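Local coordinates for protein regulator of nonsense transcripts 2 (Homo sapiens, PDB 4CEK) that acts as a nonsense-mediated mRNA decay factor, here represented by its second MIF4G domain, one of three such helical domains in the protein, at residues F159-R163 against N209-K215; L194-F198 against T216-I220; H201-K205 against H247-M252. All coordinates share one frame; numbering follows the deposited sequence.

Interaction 1 of 3, residues F159-R163 against N209-K215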
loop_
_atom_site.group_PDB
_atom_site.type_symbol
_atom_site.label_atom_id
_atom_site.label_comp_id
_atom_site.label_asym_id
_atom_site.label_seq_id
_atom_site.Cartn_x
_atom_site.Cartn_y
_atom_site.Cartn_z
ATOM N N PHE A 159 -8.594 0.102 3.878
ATOM C CA PHE A 159 -8.660 -0.016 2.419
ATOM C C PHE A 159 -9.354 1.190 1.779
ATOM O O PHE A 159 -9.023 1.580 0.647
ATOM C CB PHE A 159 -9.370 -1.318 2.024
ATOM C CG PHE A 159 -9.560 -1.491 0.539
ATOM C CD1 PHE A 159 -8.528 -1.989 -0.256
ATOM C CD2 PHE A 159 -10.768 -1.174 -0.063
ATOM C CE1 PHE A 159 -8.701 -2.172 -1.622
ATOM C CE2 PHE A 159 -10.949 -1.355 -1.423
ATOM C CZ PHE A 159 -9.911 -1.865 -2.216
ATOM N N ILE A 160 -10.320 1.785 2.478
ATOM C CA ILE A 160 -10.998 2.961 1.923
ATOM C C ILE A 160 -10.323 4.276 2.308
ATOM O O ILE A 160 -10.987 5.292 2.269
ATOM C CB ILE A 160 -12.525 3.049 2.243
ATOM C CG1 ILE A 160 -12.784 3.140 3.744
ATOM C CG2 ILE A 160 -13.285 1.874 1.639
ATOM C CD1 ILE A 160 -14.256 3.222 4.092
ATOM N N VAL A 161 -9.036 4.280 2.663
ATOM C CA VAL A 161 -8.276 5.548 2.707
ATOM C C VAL A 161 -8.683 6.430 1.525
ATOM O O VAL A 161 -8.690 5.968 0.393
ATOM C CB VAL A 161 -6.737 5.414 2.569
ATOM C CG1 VAL A 161 -6.040 5.715 3.866
ATOM C CG2 VAL A 161 -6.305 4.075 2.000
ATOM N N PRO A 162 -9.031 7.695 1.781
ATOM C CA PRO A 162 -9.317 8.582 0.636
ATOM C C PRO A 162 -8.058 8.966 -0.197
ATOM O O PRO A 162 -6.954 9.111 0.356
ATOM C CB PRO A 162 -9.932 9.804 1.300
ATOM C CG PRO A 162 -9.358 9.814 2.679
ATOM C CD PRO A 162 -9.198 8.377 3.077
ATOM N N ARG A 163 -8.231 9.122 -1.513
ATOM C CA ARG A 163 -7.119 9.511 -2.418
ATOM C C ARG A 163 -6.458 10.848 -2.051
ATOM O O ARG A 163 -5.292 11.072 -2.353
ATOM C CB ARG A 163 -7.586 9.563 -3.888
ATOM C CG ARG A 163 -8.521 10.723 -4.243
ATOM C CD ARG A 163 -8.883 10.752 -5.731
ATOM N NE ARG A 163 -10.114 11.517 -5.960
ATOM C CZ ARG A 163 -11.323 10.992 -6.178
ATOM N NH1 ARG A 163 -11.523 9.674 -6.231
ATOM N NH2 ARG A 163 -12.360 11.802 -6.358
ATOM N N ASN A 209 -10.350 7.272 -13.097
ATOM C CA ASN A 209 -9.323 8.305 -12.868
ATOM C C ASN A 209 -7.949 7.788 -12.439
ATOM O O ASN A 209 -7.856 6.981 -11.512
ATOM C CB ASN A 209 -9.822 9.335 -11.830
ATOM C CG ASN A 209 -10.339 8.694 -10.532
ATOM O OD1 ASN A 209 -10.163 7.494 -10.292
ATOM N ND2 ASN A 209 -10.993 9.503 -9.693
ATOM N N ILE A 210 -6.889 8.277 -13.090
ATOM C CA ILE A 210 -5.511 7.832 -12.780
ATOM C C ILE A 210 -5.154 8.026 -11.295
ATOM O O ILE A 210 -4.336 7.285 -10.748
ATOM C CB ILE A 210 -4.435 8.511 -13.684
ATOM C CG1 ILE A 210 -3.061 7.805 -13.569
ATOM C CG2 ILE A 210 -4.268 9.981 -13.325
ATOM C CD1 ILE A 210 -3.046 6.337 -13.927
ATOM N N GLU A 211 -5.795 8.995 -10.645
ATOM C CA GLU A 211 -5.502 9.318 -9.250
ATOM C C GLU A 211 -5.878 8.235 -8.227
ATOM O O GLU A 211 -5.155 8.061 -7.238
ATOM C CB GLU A 211 -6.194 10.620 -8.873
ATOM C CG GLU A 211 -5.593 11.274 -7.646
ATOM C CD GLU A 211 -5.921 12.744 -7.566
ATOM O OE1 GLU A 211 -5.939 13.407 -8.631
ATOM O OE2 GLU A 211 -6.153 13.226 -6.434
ATOM N N THR A 212 -6.999 7.537 -8.450
ATOM C CA THR A 212 -7.365 6.359 -7.633
ATOM C C THR A 212 -6.394 5.211 -7.866
ATOM O O THR A 212 -5.957 4.566 -6.942
ATOM C CB THR A 212 -8.762 5.804 -7.976
ATOM O OG1 THR A 212 -9.737 6.846 -7.867
ATOM C CG2 THR A 212 -9.121 4.650 -7.040
ATOM N N LYS A 213 -6.061 4.969 -9.123
ATOM C CA LYS A 213 -5.143 3.903 -9.484
ATOM C C LYS A 213 -3.804 4.105 -8.735
ATOM O O LYS A 213 -3.215 3.152 -8.188
ATOM C CB LYS A 213 -4.953 3.896 -11.000
ATOM C CG LYS A 213 -6.262 3.793 -11.780
ATOM C CD LYS A 213 -6.048 3.836 -13.298
ATOM C CE LYS A 213 -7.152 3.123 -14.078
ATOM N NZ LYS A 213 -6.710 2.661 -15.431
ATOM N N ASN A 214 -3.344 5.358 -8.701
ATOM C CA ASN A 214 -2.102 5.729 -8.016
ATOM C C ASN A 214 -2.177 5.533 -6.486
ATOM O O ASN A 214 -1.192 5.142 -5.890
ATOM C CB ASN A 214 -1.688 7.175 -8.391
ATOM C CG ASN A 214 -1.104 7.297 -9.823
ATOM O OD1 ASN A 214 -0.643 6.313 -10.439
ATOM N ND2 ASN A 214 -1.116 8.529 -10.351
ATOM N N LYS A 215 -3.346 5.753 -5.869
ATOM C CA LYS A 215 -3.561 5.402 -4.476
ATOM C C LYS A 215 -3.327 3.898 -4.274
ATOM O O LYS A 215 -2.591 3.507 -3.366
ATOM C CB LYS A 215 -4.994 5.727 -4.016
ATOM C CG LYS A 215 -5.260 5.454 -2.519
ATOM C CD LYS A 215 -6.683 4.971 -2.180
ATOM C CE LYS A 215 -6.964 3.541 -2.645
ATOM N NZ LYS A 215 -6.868 2.432 -1.632
#
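The amide of N209 stands over one face of the R163 guanidinium, its ND2 3.5 Å from R163 NH1 and offset toward the rim, with the two planes 73° apart. At the edge of the same guanidinium, near its plane, lies the E211 carboxylate, turned almost perpendicular to it; R163 NE and E211 OE2 are 4.3 Å apart, too far for a salt bridge, so any attraction is probably modest. In this all-helical MIF4G domain the contact joins the loop after helix 148-159 to the start of helix 210-225, where N209 is the N-cap residue. R163 reaches that helix start with an extended chain, and its CD packs 3.8 Å from E211 OE2. The N209 amide is steadied from within its own turn: T212 OG1 donates to N209 OD1 (2.5 Å), tilted 31° from the carbonyl plane. A turn further on, K215 points its side chain at the loop. CG leaves anti to the backbone N (chi1 -177°), but later bends fold the chain past V161, with K215 CD 3.4 Å from V161 O. The ammonium also has a long, weak ion pair with E91, and K215 NZ ends in a weak hydrogen bond to F159 O at 3.3 Å.

Interaction 2 of 3, residues L194-F198 against T216-I220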
loop_
_atom_site.group_PDB
_atom_site.type_symbol
_atom_site.label_atom_id
_atom_site.label_comp_id
_atom_site.label_asym_id
_atom_site.label_seq_id
_atom_site.Cartn_x
_atom_site.Cartn_y
_atom_site.Cartn_z
ATOM N N LEU A 194 -5.951 -5.416 -2.113
ATOM C CA LEU A 194 -5.138 -4.481 -2.859
ATOM C C LEU A 194 -4.726 -5.144 -4.158
ATOM O O LEU A 194 -4.832 -4.530 -5.209
ATOM C CB LEU A 194 -3.927 -4.034 -2.036
ATOM C CG LEU A 194 -4.180 -2.949 -0.981
ATOM C CD1 LEU A 194 -2.927 -2.675 -0.140
ATOM C CD2 LEU A 194 -4.627 -1.662 -1.646
ATOM N N ARG A 195 -4.332 -6.416 -4.110
ATOM C CA ARG A 195 -4.082 -7.202 -5.327
ATOM C C ARG A 195 -5.243 -7.240 -6.315
ATOM O O ARG A 195 -5.027 -7.108 -7.522
ATOM C CB ARG A 195 -3.750 -8.668 -5.004
ATOM C CG ARG A 195 -2.307 -8.918 -4.624
ATOM C CD ARG A 195 -1.914 -10.385 -4.816
ATOM N NE ARG A 195 -2.884 -11.266 -4.160
ATOM C CZ ARG A 195 -2.880 -11.595 -2.873
ATOM N NH1 ARG A 195 -1.923 -11.152 -2.042
ATOM N NH2 ARG A 195 -3.845 -12.389 -2.429
ATOM N N GLY A 196 -6.450 -7.514 -5.820
ATOM C CA GLY A 196 -7.641 -7.584 -6.675
ATOM C C GLY A 196 -7.964 -6.249 -7.324
ATOM O O GLY A 196 -8.286 -6.182 -8.501
ATOM N N ASP A 197 -7.803 -5.169 -6.584
ATOM C CA ASP A 197 -8.062 -3.826 -7.134
ATOM C C ASP A 197 -6.987 -3.461 -8.172
ATOM O O ASP A 197 -7.301 -2.895 -9.239
ATOM C CB ASP A 197 -8.104 -2.834 -6.001
ATOM C CG ASP A 197 -8.920 -1.630 -6.310
ATOM O OD1 ASP A 197 -9.705 -1.647 -7.258
ATOM O OD2 ASP A 197 -8.736 -0.635 -5.611
ATOM N N PHE A 198 -5.736 -3.879 -7.918
ATOM C CA PHE A 198 -4.671 -3.708 -8.880
ATOM C C PHE A 198 -5.008 -4.390 -10.199
ATOM O O PHE A 198 -4.947 -3.756 -11.246
ATOM C CB PHE A 198 -3.347 -4.230 -8.331
ATOM C CG PHE A 198 -2.190 -4.081 -9.288
ATOM C CD1 PHE A 198 -1.532 -2.871 -9.415
ATOM C CD2 PHE A 198 -1.791 -5.122 -10.081
ATOM C CE1 PHE A 198 -0.450 -2.728 -10.279
ATOM C CE2 PHE A 198 -0.731 -4.992 -10.979
ATOM C CZ PHE A 198 -0.060 -3.783 -11.064
ATOM N N THR A 216 -3.955 3.057 -5.099
ATOM C CA THR A 216 -3.793 1.613 -4.951
ATOM C C THR A 216 -2.325 1.245 -5.057
ATOM O O THR A 216 -1.813 0.515 -4.224
ATOM C CB THR A 216 -4.575 0.818 -6.010
ATOM O OG1 THR A 216 -5.977 1.002 -5.826
ATOM C CG2 THR A 216 -4.268 -0.645 -5.909
ATOM N N VAL A 217 -1.652 1.757 -6.089
ATOM C CA VAL A 217 -0.267 1.397 -6.358
ATOM C C VAL A 217 0.650 1.955 -5.292
ATOM O O VAL A 217 1.581 1.269 -4.895
ATOM C CB VAL A 217 0.183 1.834 -7.782
ATOM C CG1 VAL A 217 1.677 2.071 -7.830
ATOM C CG2 VAL A 217 -0.206 0.789 -8.812
ATOM N N ARG A 218 0.384 3.156 -4.781
ATOM C CA ARG A 218 1.188 3.682 -3.652
ATOM C C ARG A 218 1.065 2.837 -2.374
ATOM O O ARG A 218 2.069 2.598 -1.692
ATOM C CB ARG A 218 0.825 5.134 -3.313
ATOM C CG ARG A 218 1.297 6.150 -4.350
ATOM C CD ARG A 218 1.118 7.570 -3.853
ATOM N NE ARG A 218 0.720 8.473 -4.934
ATOM C CZ ARG A 218 1.549 9.249 -5.641
ATOM N NH1 ARG A 218 2.863 9.251 -5.399
ATOM N NH2 ARG A 218 1.056 10.022 -6.608
ATOM N N PHE A 219 -0.151 2.374 -2.081
ATOM C CA PHE A 219 -0.412 1.539 -0.893
ATOM C C PHE A 219 0.362 0.237 -1.022
ATOM O O PHE A 219 1.089 -0.108 -0.134
ATOM C CB PHE A 219 -1.924 1.284 -0.720
ATOM C CG PHE A 219 -2.388 1.140 0.725
ATOM C CD1 PHE A 219 -1.490 0.855 1.779
ATOM C CD2 PHE A 219 -3.753 1.309 1.045
ATOM C CE1 PHE A 219 -1.930 0.729 3.087
ATOM C CE2 PHE A 219 -4.196 1.157 2.365
ATOM C CZ PHE A 219 -3.283 0.873 3.386
ATOM N N ILE A 220 0.337 -0.398 -2.189
ATOM C CA ILE A 220 1.158 -1.585 -2.412
ATOM C C ILE A 220 2.651 -1.300 -2.209
ATOM O O ILE A 220 3.432 -2.135 -1.647
ATOM C CB ILE A 220 0.918 -2.177 -3.820
ATOM C CG1 ILE A 220 -0.512 -2.746 -3.879
ATOM C CG2 ILE A 220 1.962 -3.232 -4.104
ATOM C CD1 ILE A 220 -1.066 -3.183 -5.237
HETATM O O HOH W 1 -7.392 0.587 -3.687
#
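L194 and F219 meet at about a right angle between two successive, roughly antiparallel helices of the MIF4G domain, 185-203 and 210-225. The local axes of 194-198 and 216-220 approach to 10.0 Å, with 142° between their directions. With CG beside its backbone N (chi1 -80°) and CD1 swung out by an extended chi2, L194 sets that methyl over one face of the F219 ring in a CH-pi contact, 4.3 Å from L194 CD1 to the ring centroid. The F198 ring is used differently: V217 CG2 comes in at its edge, near the ring plane, 3.8 Å from F198 CE1. I220 touches both L194 and F198. Its CG1 lies beside the backbone N and its chain runs on extended (chi2 170°), which carries I220 CD1 to 4.0 Å from F198 CB, while CG1 packs on L194 CB. T216 divides its two branches: the methyl CG2 faces the backbone of 194-198, near L194 O and F198 N, and the hydroxyl turns to the D197 carboxylate. A water joins the polar pair within this buried contact, donating to D197 OD2 at 2.6 Å and lying 2.6 Å from T216 OG1. D88 brings a second carboxylate close to D197, and H201 NE2 is a probable hydrogen-bond partner of T216 OG1.

Interaction 3 of 3, residues H201-K205 against H247-M252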
loop_
_atom_site.group_PDB
_atom_site.type_symbol
_atom_site.label_atom_id
_atom_site.label_comp_id
_atom_site.label_asym_id
_atom_site.label_seq_id
_atom_site.Cartn_x
_atom_site.Cartn_y
_atom_site.Cartn_z
ATOM N N HIS A 201 -7.651 -2.462 -12.029
ATOM C CA HIS A 201 -7.060 -1.282 -12.682
ATOM C C HIS A 201 -6.235 -1.578 -13.902
ATOM O O HIS A 201 -6.225 -0.786 -14.841
ATOM C CB HIS A 201 -6.182 -0.488 -11.726
ATOM C CG HIS A 201 -6.936 0.143 -10.581
ATOM N ND1 HIS A 201 -8.142 0.689 -10.731
ATOM C CD2 HIS A 201 -6.593 0.306 -9.245
ATOM C CE1 HIS A 201 -8.565 1.182 -9.553
ATOM N NE2 HIS A 201 -7.618 0.943 -8.641
ATOM N N VAL A 202 -5.500 -2.682 -13.886
ATOM C CA VAL A 202 -4.687 -3.065 -15.024
ATOM C C VAL A 202 -5.554 -3.483 -16.204
ATOM O O VAL A 202 -5.109 -3.392 -17.341
ATOM C CB VAL A 202 -3.745 -4.224 -14.693
ATOM C CG1 VAL A 202 -3.130 -4.809 -15.954
ATOM C CG2 VAL A 202 -2.675 -3.767 -13.720
ATOM N N ARG A 203 -6.779 -3.944 -15.942
ATOM C CA ARG A 203 -7.670 -4.405 -17.023
ATOM C C ARG A 203 -8.525 -3.312 -17.650
ATOM O O ARG A 203 -8.884 -3.448 -18.793
ATOM C CB ARG A 203 -8.584 -5.520 -16.544
ATOM C CG ARG A 203 -7.894 -6.864 -16.423
ATOM C CD ARG A 203 -8.777 -7.800 -15.616
ATOM N NE ARG A 203 -8.093 -9.045 -15.254
ATOM C CZ ARG A 203 -8.331 -9.746 -14.144
ATOM N NH1 ARG A 203 -9.225 -9.326 -13.245
ATOM N NH2 ARG A 203 -7.652 -10.863 -13.917
ATOM N N LYS A 204 -8.804 -2.232 -16.919
ATOM C CA LYS A 204 -9.738 -1.170 -17.356
ATOM C C LYS A 204 -9.066 0.078 -17.950
ATOM O O LYS A 204 -7.844 0.152 -18.052
ATOM C CB LYS A 204 -10.648 -0.766 -16.181
ATOM C CG LYS A 204 -11.624 -1.867 -15.759
ATOM C CD LYS A 204 -12.924 -1.861 -16.570
ATOM C CE LYS A 204 -13.638 -3.214 -16.551
ATOM N NZ LYS A 204 -15.056 -3.112 -17.008
ATOM N N LYS A 205 -9.903 1.032 -18.370
ATOM C CA LYS A 205 -9.483 2.353 -18.884
ATOM C C LYS A 205 -10.686 3.294 -19.062
ATOM O O LYS A 205 -10.873 4.238 -18.294
ATOM C CB LYS A 205 -8.738 2.229 -20.225
ATOM C CG LYS A 205 -7.231 2.429 -20.116
ATOM C CD LYS A 205 -6.704 3.447 -21.120
ATOM C CE LYS A 205 -5.340 3.955 -20.683
ATOM N NZ LYS A 205 -4.744 4.911 -21.646
ATOM N N HIS A 247 -0.743 4.088 -21.741
ATOM C CA HIS A 247 -0.723 5.299 -20.967
ATOM C C HIS A 247 -0.979 5.131 -19.491
ATOM O O HIS A 247 -0.169 5.594 -18.688
ATOM C CB HIS A 247 -1.635 6.355 -21.589
ATOM C CG HIS A 247 -1.041 7.027 -22.824
ATOM N ND1 HIS A 247 -0.013 6.481 -23.536
ATOM C CD2 HIS A 247 -1.391 8.209 -23.483
ATOM C CE1 HIS A 247 0.282 7.282 -24.579
ATOM N NE2 HIS A 247 -0.561 8.341 -24.547
ATOM N N HIS A 248 -2.081 4.495 -19.092
ATOM C CA HIS A 248 -2.349 4.354 -17.652
ATOM C C HIS A 248 -1.362 3.405 -16.989
ATOM O O HIS A 248 -0.938 3.646 -15.879
ATOM C CB HIS A 248 -3.823 4.029 -17.359
ATOM C CG HIS A 248 -4.724 5.274 -17.261
ATOM N ND1 HIS A 248 -5.962 5.247 -16.704
ATOM C CD2 HIS A 248 -4.509 6.608 -17.656
ATOM C CE1 HIS A 248 -6.514 6.484 -16.761
ATOM N NE2 HIS A 248 -5.623 7.313 -17.331
ATOM N N HIS A 249 -0.910 2.382 -17.686
ATOM C CA HIS A 249 0.009 1.434 -17.099
ATOM C C HIS A 249 1.394 1.972 -16.847
ATOM O O HIS A 249 2.095 1.481 -15.926
ATOM C CB HIS A 249 0.110 0.179 -17.944
ATOM C CG HIS A 249 -1.188 -0.562 -18.070
ATOM N ND1 HIS A 249 -1.317 -1.682 -18.817
ATOM C CD2 HIS A 249 -2.445 -0.302 -17.514
ATOM C CE1 HIS A 249 -2.593 -2.112 -18.754
ATOM N NE2 HIS A 249 -3.283 -1.264 -17.948
ATOM N N ILE A 250 1.817 2.924 -17.687
ATOM C CA ILE A 250 3.117 3.581 -17.581
ATOM C C ILE A 250 3.087 4.421 -16.319
ATOM O O ILE A 250 4.046 4.362 -15.549
ATOM C CB ILE A 250 3.457 4.496 -18.807
ATOM C CG1 ILE A 250 3.765 3.691 -20.086
ATOM C CG2 ILE A 250 4.682 5.330 -18.528
ATOM C CD1 ILE A 250 3.614 4.505 -21.376
ATOM N N GLU A 251 2.003 5.171 -16.072
ATOM C CA GLU A 251 1.954 6.006 -14.863
ATOM C C GLU A 251 1.894 5.188 -13.579
ATOM O O GLU A 251 2.619 5.470 -12.616
ATOM C CB GLU A 251 0.816 6.988 -14.858
ATOM C CG GLU A 251 0.554 7.661 -16.176
ATOM C CD GLU A 251 -0.332 8.887 -16.037
ATOM O OE1 GLU A 251 -0.142 9.638 -15.021
ATOM O OE2 GLU A 251 -1.201 9.078 -16.946
ATOM N N MET A 252 1.044 4.176 -13.560
ATOM C CA MET A 252 0.972 3.251 -12.406
ATOM C C MET A 252 2.352 2.699 -12.121
ATOM O O MET A 252 2.787 2.671 -10.980
ATOM C CB MET A 252 -0.018 2.107 -12.672
ATOM C CG MET A 252 -1.482 2.554 -12.839
ATOM S SD MET A 252 -2.563 1.171 -13.317
ATOM C CE MET A 252 -2.312 0.121 -11.891
#
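V202 and H249 mark the closest backbone approach, their CA atoms 6.8 Å apart, where the C-terminal end of helix 185-203 packs on the N-terminal turns of helix 247-266 in the all-helical MIF4G domain. R203 is the last residue of the first helix; from K204 the chain leaves the helix, bringing K205 opposite H248 at a CA separation of 7.5 Å. The second segment is helical throughout. Its H249 imidazole leans across the gap, with CG beside the backbone N (chi1 -62°), and presents an edge to the V202 carbonyl. H249 NE2 donates to V202 O at 2.9 Å, but the N-H...O angle of 118° makes this a weak, strongly bent bond. The other ring nitrogen, ND1, is hydrogen-bonded to the D244 carbonyl just ahead of the helix, so both nitrogens have a carbonyl partner, the one at NE2 only weakly. The V202 side chain crosses H249 at about a right angle, with V202 CG1 3.9 Å from H249 CE1. One turn on, the bend at chi3 of M252 (61°) directs its methyl to H201, M252 CE lying 3.9 Å from H201 CB and rather farther from V202 CG2; L241 of helix 231-243 packs against V202, H249 and M252. Poorly ordered, exposed K205 lays its aliphatic chain across the helix start. K205 CE rests 3.7 Å from H248 CB, and K205 NZ comes within 3.4 Å of the H247 CB carbon; the H248 ring has its polar partner in K213. For H249, serving two carbonyls at once would need both nitrogens protonated, which would favour the imidazolium form, although the bent NE2 bond is weak evidence.

In the fold
Helix 210-225 runs through the group: its first turns serve interaction 1, its next turn interaction 2, and both reach interaction 3. The centres of interactions 1 and 2 are about 9 Å apart, and they share apolar packing, V161 CG2 lying 3.6 Å from F219 CE2. Interaction 3 sits about 12 Å from interaction 2 and about 13 Å from interaction 1, centre to centre. Polar links bridge both gaps: K213 NZ is 3.0 Å from H248 ND1, and T216 OG1 is 3.3 Å from H201 NE2, both probable hydrogen bonds. F198 CE1 also packs on M252 CE at 3.8 Å. Interaction 2 joins two consecutive helices, whereas interactions 1 and 3 bring together parts farther apart in the chain.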